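Local coordinates for protein paenibacillus xanthan lyase (PDB 6F2P) that cleaves the side chains of the polysaccharide xanthan by an eliminative lyase reaction, probably removing their terminal mannose, at residues 214-218 against 365-370; 226-231 against 266-270; 847-851 against 883-887. All blocks are in the same frame, centred on the assembly; numbering follows the deposited sequence.

Contact 1 (214-218 against 365-370); sequences DGSFV and KQFSGM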
ATOM      1  N   ASP A 214      -8.201   3.271  -1.950  1.00 17.57           N
ATOM      2  CA  ASP A 214      -7.076   4.156  -1.643  1.00 20.48           C
ATOM      3  C   ASP A 214      -6.656   4.992  -2.852  1.00 16.97           C
ATOM      4  O   ASP A 214      -5.759   5.820  -2.760  1.00 18.62           O
ATOM      5  CB  ASP A 214      -5.876   3.395  -1.026  1.00 19.82           C
ATOM      6  CG  ASP A 214      -5.197   2.422  -2.006  1.00 20.99           C
ATOM      7  OD1 ASP A 214      -5.405   2.537  -3.235  1.00 18.83           O
ATOM      8  OD2 ASP A 214      -4.436   1.540  -1.536  1.00 18.27           O
ATOM      9  N   GLY A 215      -7.304   4.758  -3.987  1.00 16.35           N
ATOM     10  CA  GLY A 215      -7.030   5.530  -5.185  1.00 14.80           C
ATOM     11  C   GLY A 215      -6.243   4.768  -6.233  1.00 14.66           C
ATOM     12  O   GLY A 215      -6.111   5.239  -7.358  1.00 14.38           O
ATOM     13  N   SER A 216      -5.716   3.603  -5.860  1.00 13.14           N
ATOM     14  CA  SER A 216      -4.947   2.773  -6.780  1.00 14.14           C
ATOM     15  C   SER A 216      -5.819   2.243  -7.908  1.00 17.06           C
ATOM     16  O   SER A 216      -7.015   2.004  -7.719  1.00 14.65           O
ATOM     17  CB  SER A 216      -4.356   1.564  -6.049  1.00 13.41           C
ATOM     18  OG  SER A 216      -3.465   1.950  -5.023  1.00 15.45           O
ATOM     19  N   PHE A 217      -5.211   2.060  -9.076  1.00 13.08           N
ATOM     20  CA  PHE A 217      -5.786   1.226 -10.120  1.00 12.24           C
ATOM     21  C   PHE A 217      -4.762   0.190 -10.539  1.00 15.12           C
ATOM     22  O   PHE A 217      -3.620   0.520 -10.844  1.00 14.83           O
ATOM     23  CB  PHE A 217      -6.208   2.038 -11.338  1.00 16.92           C
ATOM     24  CG  PHE A 217      -6.817   1.203 -12.430  1.00 17.01           C
ATOM     25  CD1 PHE A 217      -8.177   0.946 -12.446  1.00 17.51           C
ATOM     26  CD2 PHE A 217      -6.031   0.665 -13.434  1.00 16.32           C
ATOM     27  CE1 PHE A 217      -8.736   0.172 -13.438  1.00 19.05           C
ATOM     28  CE2 PHE A 217      -6.590  -0.114 -14.431  1.00 19.83           C
ATOM     29  CZ  PHE A 217      -7.943  -0.357 -14.431  1.00 18.23           C
ATOM     30  N   VAL A 218      -5.182  -1.067 -10.563  1.00 16.42           N
ATOM     31  CA  VAL A 218      -4.314  -2.150 -10.983  1.00 15.89           C
ATOM     32  C   VAL A 218      -4.926  -2.877 -12.166  1.00 14.86           C
ATOM     33  O   VAL A 218      -6.121  -3.141 -12.187  1.00 18.62           O
ATOM     34  CB  VAL A 218      -4.089  -3.150  -9.835  1.00 15.32           C
ATOM     35  CG1 VAL A 218      -3.442  -4.437 -10.339  1.00 11.94           C
ATOM     36  CG2 VAL A 218      -3.254  -2.510  -8.748  1.00 18.29           C
ATOM     37  N   LYS A 365      -0.439  11.531  -0.467  1.00 13.82           N
ATOM     38  CA  LYS A 365      -1.338  10.394  -0.638  1.00 12.03           C
ATOM     39  C   LYS A 365      -0.595   9.090  -0.898  1.00 11.55           C
ATOM     40  O   LYS A 365       0.168   8.986  -1.859  1.00 15.47           O
ATOM     41  CB  LYS A 365      -2.356  10.675  -1.749  1.00 15.36           C
ATOM     42  CG  LYS A 365      -3.531   9.697  -1.791  1.00 16.66           C
ATOM     43  CD  LYS A 365      -4.662  10.215  -2.670  1.00 20.83           C
ATOM     44  CE  LYS A 365      -5.820   9.227  -2.746  1.00 18.53           C
ATOM     45  NZ  LYS A 365      -6.411   8.960  -1.400  1.00 24.13           N
ATOM     46  N   GLN A 366      -0.818   8.099  -0.034  1.00  9.55           N
ATOM     47  CA  GLN A 366      -0.195   6.787  -0.194  1.00 11.47           C
ATOM     48  C   GLN A 366      -1.104   5.826  -0.951  1.00 19.31           C
ATOM     49  O   GLN A 366      -2.219   5.542  -0.506  1.00 21.13           O
ATOM     50  CB  GLN A 366       0.152   6.170   1.158  1.00 10.92           C
ATOM     51  CG  GLN A 366       1.137   5.012   1.096  1.00 10.36           C
ATOM     52  CD  GLN A 366       2.583   5.478   1.236  1.00 14.26           C
ATOM     53  OE1 GLN A 366       2.861   6.443   1.946  1.00 14.16           O
ATOM     54  NE2 GLN A 366       3.506   4.804   0.550  1.00 11.67           N
ATOM     55  N   PHE A 367      -0.615   5.315  -2.079  1.00 13.95           N
ATOM     56  CA  PHE A 367      -1.367   4.362  -2.880  1.00 13.56           C
ATOM     57  C   PHE A 367      -0.871   2.949  -2.614  1.00 18.17           C
ATOM     58  O   PHE A 367      -0.144   2.355  -3.419  1.00 22.06           O
ATOM     59  CB  PHE A 367      -1.266   4.730  -4.361  1.00 14.24           C
ATOM     60  CG  PHE A 367      -1.763   6.112  -4.663  1.00 13.58           C
ATOM     61  CD1 PHE A 367      -3.098   6.337  -4.938  1.00 13.80           C
ATOM     62  CD2 PHE A 367      -0.904   7.192  -4.633  1.00 13.66           C
ATOM     63  CE1 PHE A 367      -3.563   7.610  -5.202  1.00 14.20           C
ATOM     64  CE2 PHE A 367      -1.363   8.471  -4.893  1.00 15.40           C
ATOM     65  CZ  PHE A 367      -2.696   8.681  -5.178  1.00 14.59           C
ATOM     66  N   SER A 368      -1.278   2.416  -1.470  1.00 17.17           N
ATOM     67  CA  SER A 368      -0.798   1.126  -0.996  1.00 17.18           C
ATOM     68  C   SER A 368      -1.198  -0.046  -1.888  1.00 17.24           C
ATOM     69  O   SER A 368      -0.549  -1.093  -1.878  1.00 17.26           O
ATOM     70  CB  SER A 368      -1.312   0.889   0.421  1.00 16.25           C
ATOM     71  OG  SER A 368      -0.711   1.804   1.315  1.00 19.12           O
ATOM     72  N   GLY A 369      -2.279   0.123  -2.642  1.00 15.81           N
ATOM     73  CA  GLY A 369      -2.763  -0.929  -3.518  1.00 18.68           C
ATOM     74  C   GLY A 369      -1.925  -1.135  -4.772  1.00 19.56           C
ATOM     75  O   GLY A 369      -2.062  -2.151  -5.452  1.00 19.08           O
ATOM     76  N   MET A 370      -1.052  -0.180  -5.082  1.00 17.71           N
ATOM     77  CA  MET A 370      -0.212  -0.296  -6.263  1.00 12.62           C
ATOM     78  C   MET A 370       1.224   0.169  -6.030  1.00 16.04           C
ATOM     79  O   MET A 370       1.920   0.547  -6.975  1.00 16.34           O
ATOM     80  CB  MET A 370      -0.828   0.476  -7.426  1.00 11.08           C
ATOM     81  CG  MET A 370      -0.862   1.965  -7.203  1.00 11.60           C
ATOM     82  SD  MET A 370      -1.748   2.784  -8.530  1.00 13.82           S
ATOM     83  CE  MET A 370      -1.603   4.488  -8.033  1.00 11.22           C
TER
HETATM   84  O   HOH W   1      -4.531   6.948  -0.306  1.00 19.17           O
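Asp214 holds its side chain in the p rotamer (chi1 67°), which lets its two carboxylate oxygens work in different directions. OD1 closes an Asx turn by accepting from Ser216 N at 2.9 Å and also takes the hydroxyl proton of Ser216 OG at 2.7 Å, consistent with the m rotamer of Ser216. OD2 of Asp214 reaches across and accepts from Gly369 N at 2.8 Å, inside the type I turn from Phe367 to Met370. Aspartate suits the place because a short, two-headed acceptor serves both turns. Glycine is called for at Gly215, whose positive phi would jam a CB against the preceding carbonyl, and suits Gly369, where a CB would clash with Ser216 OG. Met370, p at chi1 and then extended, brings SD to 3.6 Å from Phe217 N as a weak second acceptor, since Asn226 OD1 accepts from the same NH; Met370 CB lies 4.1 Å from Val218 CG2. Phe367 (m) offers its ring edge to the Gly215 backbone, Phe367 CD1 being 3.7 Å from Gly215 C. Extended until a final p angle, Lys365 shares a water with Asp214 O and Gln366 O. The arrangement is an Asx turn docked on a beta-hairpin turn between strands 363-367 and 372-377, part of the junction between helical and super-sandwich domains in a family 8 polysaccharide lyase.

Contact 2 (226-231 against 266-270); sequences NGGYGS and SYEPF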
ATOM      1  N   ASN A 226      -3.406   3.482 -13.472  1.00 15.64           N
ATOM      2  CA  ASN A 226      -4.373   4.570 -13.564  1.00 13.88           C
ATOM      3  C   ASN A 226      -4.288   5.281 -14.908  1.00 16.60           C
ATOM      4  O   ASN A 226      -5.308   5.590 -15.525  1.00 18.34           O
ATOM      5  CB  ASN A 226      -4.169   5.596 -12.452  1.00 11.77           C
ATOM      6  CG  ASN A 226      -4.287   4.994 -11.066  1.00 15.32           C
ATOM      7  OD1 ASN A 226      -3.708   3.939 -10.774  1.00 16.30           O
ATOM      8  ND2 ASN A 226      -5.039   5.669 -10.196  1.00 11.66           N
ATOM      9  N   GLY A 227      -3.062   5.530 -15.357  1.00 19.91           N
ATOM     10  CA  GLY A 227      -2.821   6.273 -16.586  1.00 18.13           C
ATOM     11  C   GLY A 227      -3.010   5.464 -17.855  1.00 20.19           C
ATOM     12  O   GLY A 227      -3.231   6.028 -18.919  1.00 26.93           O
ATOM     13  N   GLY A 228      -2.931   4.143 -17.753  1.00 18.30           N
ATOM     14  CA  GLY A 228      -3.117   3.298 -18.918  1.00 23.49           C
ATOM     15  C   GLY A 228      -4.537   2.798 -19.116  1.00 25.08           C
ATOM     16  O   GLY A 228      -5.373   3.470 -19.721  1.00 25.47           O
ATOM     17  N   TYR A 229      -4.804   1.600 -18.610  1.00 22.41           N
ATOM     18  CA  TYR A 229      -6.116   0.989 -18.731  1.00 20.07           C
ATOM     19  C   TYR A 229      -7.189   1.783 -18.007  1.00 20.61           C
ATOM     20  O   TYR A 229      -8.269   2.015 -18.550  1.00 23.82           O
ATOM     21  CB  TYR A 229      -6.084  -0.463 -18.239  1.00 19.84           C
ATOM     22  CG  TYR A 229      -5.299  -1.348 -19.171  1.00 32.22           C
ATOM     23  CD1 TYR A 229      -5.885  -1.868 -20.320  1.00 43.85           C
ATOM     24  CD2 TYR A 229      -3.960  -1.625 -18.936  1.00 30.04           C
ATOM     25  CE1 TYR A 229      -5.163  -2.663 -21.204  1.00 39.24           C
ATOM     26  CE2 TYR A 229      -3.225  -2.424 -19.815  1.00 34.76           C
ATOM     27  CZ  TYR A 229      -3.833  -2.939 -20.947  1.00 36.35           C
ATOM     28  OH  TYR A 229      -3.114  -3.734 -21.815  1.00 31.28           O
ATOM     29  N   GLY A 230      -6.897   2.204 -16.783  1.00 17.99           N
ATOM     30  CA  GLY A 230      -7.892   2.884 -15.971  1.00 21.88           C
ATOM     31  C   GLY A 230      -8.373   4.138 -16.665  1.00 19.18           C
ATOM     32  O   GLY A 230      -9.544   4.518 -16.596  1.00 17.68           O
ATOM     33  N   SER A 231      -7.438   4.787 -17.339  1.00 18.27           N
ATOM     34  CA  SER A 231      -7.727   5.967 -18.120  1.00 16.35           C
ATOM     35  C   SER A 231      -8.786   5.662 -19.194  1.00 16.48           C
ATOM     36  O   SER A 231      -9.770   6.395 -19.328  1.00 13.42           O
ATOM     37  CB  SER A 231      -6.431   6.467 -18.748  1.00 15.44           C
ATOM     38  OG  SER A 231      -6.566   7.801 -19.179  1.00 26.01           O
ATOM     39  N   SER A 266      -8.243   8.911  -7.933  1.00 18.32           N
ATOM     40  CA  SER A 266      -7.369   8.196  -8.856  1.00 11.66           C
ATOM     41  C   SER A 266      -6.820   9.034 -10.003  1.00 15.81           C
ATOM     42  O   SER A 266      -5.959   8.565 -10.744  1.00 16.25           O
ATOM     43  CB  SER A 266      -8.084   6.965  -9.396  1.00 11.66           C
ATOM     44  OG  SER A 266      -8.492   6.141  -8.324  1.00 15.14           O
ATOM     45  N   TYR A 267      -7.294  10.268 -10.160  1.00 16.44           N
ATOM     46  CA  TYR A 267      -6.833  11.081 -11.295  1.00 15.25           C
ATOM     47  C   TYR A 267      -6.252  12.443 -10.937  1.00 15.43           C
ATOM     48  O   TYR A 267      -5.128  12.754 -11.318  1.00 17.90           O
ATOM     49  CB  TYR A 267      -7.897  11.146 -12.399  1.00 15.09           C
ATOM     50  CG  TYR A 267      -8.011   9.777 -12.982  1.00 16.03           C
ATOM     51  CD1 TYR A 267      -7.083   9.329 -13.914  1.00 12.83           C
ATOM     52  CD2 TYR A 267      -8.966   8.887 -12.524  1.00 14.71           C
ATOM     53  CE1 TYR A 267      -7.132   8.049 -14.404  1.00 13.00           C
ATOM     54  CE2 TYR A 267      -9.025   7.598 -13.013  1.00 16.96           C
ATOM     55  CZ  TYR A 267      -8.101   7.189 -13.947  1.00 17.58           C
ATOM     56  OH  TYR A 267      -8.142   5.911 -14.431  1.00 24.58           O
ATOM     57  N   GLU A 268      -6.995  13.229 -10.173  1.00 15.20           N
ATOM     58  CA  GLU A 268      -6.509  14.529  -9.734  1.00 15.43           C
ATOM     59  C   GLU A 268      -5.102  14.486  -9.104  1.00 14.49           C
ATOM     60  O   GLU A 268      -4.269  15.343  -9.406  1.00 13.14           O
ATOM     61  CB  GLU A 268      -7.524  15.199  -8.796  1.00 16.23           C
ATOM     62  CG  GLU A 268      -7.241  16.667  -8.551  1.00 15.38           C
ATOM     63  CD  GLU A 268      -8.153  17.268  -7.515  1.00 18.90           C
ATOM     64  OE1 GLU A 268      -8.781  16.489  -6.776  1.00 25.43           O
ATOM     65  OE2 GLU A 268      -8.252  18.513  -7.442  1.00 22.26           O
ATOM     66  N   PRO A 269      -4.822  13.493  -8.237  1.00 12.15           N
ATOM     67  CA  PRO A 269      -3.470  13.543  -7.664  1.00 11.97           C
ATOM     68  C   PRO A 269      -2.380  13.226  -8.690  1.00 15.93           C
ATOM     69  O   PRO A 269      -1.205  13.533  -8.467  1.00 14.41           O
ATOM     70  CB  PRO A 269      -3.493  12.453  -6.577  1.00  9.61           C
ATOM     71  CG  PRO A 269      -4.932  12.128  -6.362  1.00 13.64           C
ATOM     72  CD  PRO A 269      -5.630  12.405  -7.660  1.00 11.50           C
ATOM     73  N   PHE A 270      -2.764  12.613  -9.804  1.00 16.16           N
ATOM     74  CA  PHE A 270      -1.782  12.174 -10.785  1.00 12.57           C
ATOM     75  C   PHE A 270      -1.673  13.095 -11.978  1.00 13.27           C
ATOM     76  O   PHE A 270      -0.927  12.807 -12.918  1.00 15.44           O
ATOM     77  CB  PHE A 270      -2.063  10.744 -11.249  1.00 12.45           C
ATOM     78  CG  PHE A 270      -1.896   9.724 -10.168  1.00 11.43           C
ATOM     79  CD1 PHE A 270      -0.643   9.460  -9.641  1.00 11.89           C
ATOM     80  CD2 PHE A 270      -2.990   9.037  -9.671  1.00  9.94           C
ATOM     81  CE1 PHE A 270      -0.484   8.522  -8.640  1.00 15.22           C
ATOM     82  CE2 PHE A 270      -2.838   8.101  -8.680  1.00 11.78           C
ATOM     83  CZ  PHE A 270      -1.583   7.842  -8.163  1.00 13.17           C
TER
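Asn226 lays its side-chain amide over the backbone near the end of helix 256-267: ND2 donates to Ser266 O at 3.1 Å and comes within 3.4 Å of Ser266 CB and 3.6 Å of Phe270 CE2. The same amide serves the neighbouring strand region, OD1 accepting from Phe217 N and ND2 also donating to Gly215 O, which takes the Ser266 hydroxyl as well. Tyr267 leaves its backbone sideways, but its end comes near the chain just before and within the start of helix 229-244, where Tyr267 OH donates to Asn226 O at 3.1 Å. The exact place of this hydroxyl is less sure, because it lies very close to Gly230. Gly228 holds the N-cap position of that helix. Residues 268-270 form a short 3-10 segment, with Phe270 N donating to Tyr267 O at 2.8 Å. Uncharged amide, hydroxyl and carbonyl groups thus satisfy backbone polarity in a buried place, joining two helix ends without burying a net charge.

Contact 3 (847-851 against 883-887); sequences QDMFW and NVSSS
Two Asx turns face each other at the end of a calcium-bearing beta-sandwich whose fold is consistent with that of carbohydrate-binding modules. One follows edge strand 841-848; the other lies in the loop between strands 871-882 and 891-900. The CA atoms come nearest at Phe850 and Asn883, 6.4 Å apart. In the first turn Asp848 (chi1 168°, t) directs OD1 to Phe850 N at 3.0 Å, spanning Met849 at phi/psi -86/9. In the second, Asn883 (t) directs OD1 to Ser885 N at 2.9 Å. This turn coincides with a type I beta turn: Val884 sits at -57/-25, Ser885 at -92/4, and Ser886 N donates to Asn883 O at 2.8 Å. The turns are joined by Asn883 ND2, which donates to Asp848 OD2 at 3.0 Å, and by a water that donates to Asp848 OD1 (2.8 Å) and accepts from Asn883 N (2.7 Å). Phe850, t with chi2 84°, places its ring against the second turn, so that Ser885 C and Ser886 N lie over one face. Phe850 CZ is 3.3 Å from Ser885 O, its CE2 3.5 Å from Ser885 CB and its CD1 3.8 Å from Ser886 CB. Asp and Asn suit these corners because each can close its own turn and still spend its second terminal atom on the other. The chemistry is that of a hydrated surface: polar, water-bridged bonding beside a single aromatic ring.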
ATOM      1  N   GLN A 847       0.596 -34.728  20.416  1.00 29.29           N
ATOM      2  CA  GLN A 847      -0.556 -35.224  21.150  1.00 30.19           C
ATOM      3  C   GLN A 847      -1.501 -35.957  20.222  1.00 35.92           C
ATOM      4  O   GLN A 847      -1.976 -35.395  19.234  1.00 37.56           O
ATOM      5  CB  GLN A 847      -1.300 -34.063  21.808  1.00 32.94           C
ATOM      6  CG  GLN A 847      -0.520 -33.373  22.909  1.00 38.06           C
ATOM      7  CD  GLN A 847      -0.784 -33.978  24.273  1.00 37.66           C
ATOM      8  OE1 GLN A 847      -1.642 -34.851  24.429  1.00 39.56           O
ATOM      9  NE2 GLN A 847      -0.051 -33.511  25.272  1.00 40.13           N
ATOM     10  N   ASP A 848      -1.774 -37.216  20.537  1.00 31.94           N
ATOM     11  CA  ASP A 848      -2.774 -37.958  19.787  1.00 32.83           C
ATOM     12  C   ASP A 848      -4.159 -37.498  20.255  1.00 34.53           C
ATOM     13  O   ASP A 848      -4.598 -37.806  21.376  1.00 32.34           O
ATOM     14  CB  ASP A 848      -2.560 -39.472  19.936  1.00 27.13           C
ATOM     15  CG  ASP A 848      -3.730 -40.289  19.426  1.00 33.28           C
ATOM     16  OD1 ASP A 848      -4.526 -39.778  18.607  1.00 34.08           O
ATOM     17  OD2 ASP A 848      -3.852 -41.457  19.851  1.00 42.63           O
ATOM     18  N   MET A 849      -4.826 -36.754  19.374  1.00 30.37           N
ATOM     19  CA  MET A 849      -6.096 -36.108  19.673  1.00 28.31           C
ATOM     20  C   MET A 849      -7.300 -37.017  19.435  1.00 31.72           C
ATOM     21  O   MET A 849      -8.441 -36.561  19.475  1.00 32.58           O
ATOM     22  CB  MET A 849      -6.246 -34.845  18.826  1.00 34.04           C
ATOM     23  CG  MET A 849      -5.065 -33.895  18.887  1.00 30.73           C
ATOM     24  SD  MET A 849      -5.081 -33.009  20.437  1.00 46.88           S
ATOM     25  CE  MET A 849      -3.937 -31.673  20.128  1.00 26.43           C
ATOM     26  N   PHE A 850      -7.055 -38.297  19.179  1.00 30.84           N
ATOM     27  CA  PHE A 850      -8.158 -39.237  18.990  1.00 37.07           C
ATOM     28  C   PHE A 850      -8.580 -39.938  20.290  1.00 38.24           C
ATOM     29  O   PHE A 850      -7.744 -40.265  21.136  1.00 39.36           O
ATOM     30  CB  PHE A 850      -7.813 -40.279  17.920  1.00 38.19           C
ATOM     31  CG  PHE A 850      -8.929 -41.252  17.642  1.00 38.14           C
ATOM     32  CD1 PHE A 850      -9.944 -40.927  16.752  1.00 39.83           C
ATOM     33  CD2 PHE A 850      -8.968 -42.489  18.272  1.00 33.14           C
ATOM     34  CE1 PHE A 850     -10.980 -41.814  16.493  1.00 34.20           C
ATOM     35  CE2 PHE A 850     -10.000 -43.377  18.024  1.00 37.82           C
ATOM     36  CZ  PHE A 850     -11.009 -43.040  17.130  1.00 36.14           C
ATOM     37  N   TRP A 851      -9.884 -40.158  20.437  1.00 33.22           N
ATOM     38  CA  TRP A 851     -10.402 -41.021  21.496  1.00 40.99           C
ATOM     39  C   TRP A 851     -11.819 -41.548  21.217  1.00 43.62           C
ATOM     40  O   TRP A 851     -12.580 -40.963  20.441  1.00 39.43           O
ATOM     41  CB  TRP A 851     -10.325 -40.347  22.872  1.00 33.27           C
ATOM     42  CG  TRP A 851     -11.312 -39.247  23.102  1.00 34.84           C
ATOM     43  CD1 TRP A 851     -12.535 -39.348  23.704  1.00 42.07           C
ATOM     44  CD2 TRP A 851     -11.152 -37.872  22.752  1.00 34.29           C
ATOM     45  NE1 TRP A 851     -13.146 -38.119  23.749  1.00 39.57           N
ATOM     46  CE2 TRP A 851     -12.316 -37.194  23.170  1.00 38.72           C
ATOM     47  CE3 TRP A 851     -10.136 -37.148  22.124  1.00 30.08           C
ATOM     48  CZ2 TRP A 851     -12.493 -35.829  22.980  1.00 33.99           C
ATOM     49  CZ3 TRP A 851     -10.311 -35.795  21.936  1.00 32.60           C
ATOM     50  CH2 TRP A 851     -11.483 -35.147  22.361  1.00 33.97           C
ATOM     51  N   ASN A 883      -4.018 -41.899  14.827  1.00 46.96           N
ATOM     52  CA  ASN A 883      -4.414 -43.131  15.475  1.00 49.70           C
ATOM     53  C   ASN A 883      -5.050 -44.060  14.448  1.00 47.36           C
ATOM     54  O   ASN A 883      -5.806 -43.616  13.580  1.00 45.93           O
ATOM     55  CB  ASN A 883      -5.396 -42.838  16.609  1.00 50.32           C
ATOM     56  CG  ASN A 883      -5.612 -44.029  17.514  1.00 51.06           C
ATOM     57  OD1 ASN A 883      -6.370 -44.944  17.185  1.00 51.92           O
ATOM     58  ND2 ASN A 883      -4.947 -44.025  18.666  1.00 48.14           N
ATOM     59  N   VAL A 884      -4.746 -45.348  14.554  1.00 49.70           N
ATOM     60  CA  VAL A 884      -5.251 -46.342  13.610  1.00 49.37           C
ATOM     61  C   VAL A 884      -6.776 -46.363  13.540  1.00 47.71           C
ATOM     62  O   VAL A 884      -7.356 -46.770  12.533  1.00 46.67           O
ATOM     63  CB  VAL A 884      -4.755 -47.746  13.974  1.00 49.63           C
ATOM     64  CG1 VAL A 884      -4.870 -48.677  12.770  1.00 32.58           C
ATOM     65  CG2 VAL A 884      -3.316 -47.676  14.470  1.00 56.86           C
ATOM     66  N   SER A 885      -7.425 -45.917  14.609  1.00 50.04           N
ATOM     67  CA  SER A 885      -8.880 -45.933  14.667  1.00 48.51           C
ATOM     68  C   SER A 885      -9.491 -44.620  14.175  1.00 43.50           C
ATOM     69  O   SER A 885     -10.709 -44.441  14.212  1.00 38.12           O
ATOM     70  CB  SER A 885      -9.350 -46.236  16.090  1.00 45.47           C
ATOM     71  OG  SER A 885      -8.541 -47.235  16.682  1.00 51.07           O
ATOM     72  N   SER A 886      -8.647 -43.708  13.704  1.00 45.68           N
ATOM     73  CA  SER A 886      -9.130 -42.427  13.191  1.00 44.66           C
ATOM     74  C   SER A 886      -9.464 -42.483  11.693  1.00 45.53           C
ATOM     75  O   SER A 886      -8.800 -43.187  10.928  1.00 41.78           O
ATOM     76  CB  SER A 886      -8.102 -41.331  13.461  1.00 42.67           C
ATOM     77  OG  SER A 886      -8.566 -40.077  12.997  1.00 44.98           O
ATOM     78  N   SER A 887     -10.502 -41.742  11.293  1.00 48.24           N
ATOM     79  CA  SER A 887     -10.906 -41.616   9.889  1.00 37.39           C
ATOM     80  C   SER A 887      -9.766 -41.064   9.045  1.00 44.97           C
ATOM     81  O   SER A 887      -9.585 -41.449   7.886  1.00 52.50           O
ATOM     82  CB  SER A 887     -12.092 -40.653   9.751  1.00 34.95           C
ATOM     83  OG  SER A 887     -13.249 -41.105  10.427  1.00 40.02           O
TER
HETATM   84  O   HOH W   2      -4.912 -39.586  15.834  1.00 30.88           O

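Contacts 1 and 2 are buried neighbours with centres 10 Å apart, and contact 2 is nested along the chain inside the loop that contact 1 closes. They touch directly: Gly215 O meets Ser266 OG at 2.7 Å, Phe217 N meets Asn226 OD1 at 2.9 Å, and Phe367 CZ packs 3.3 Å from Phe270 CZ. Contact 1 joins the helical domain to the super-sandwich domain, whereas contact 2 stays within the helical domain and ties helix ends. Contact 3 lies far off, its nearest atoms about 38 Å from contact 1, on the surface of a later sandwich. Asp-closed turns recur in contacts 1 and 3, but contact 3 is more solvent-exposed, while contact 2 relies on neutral groups.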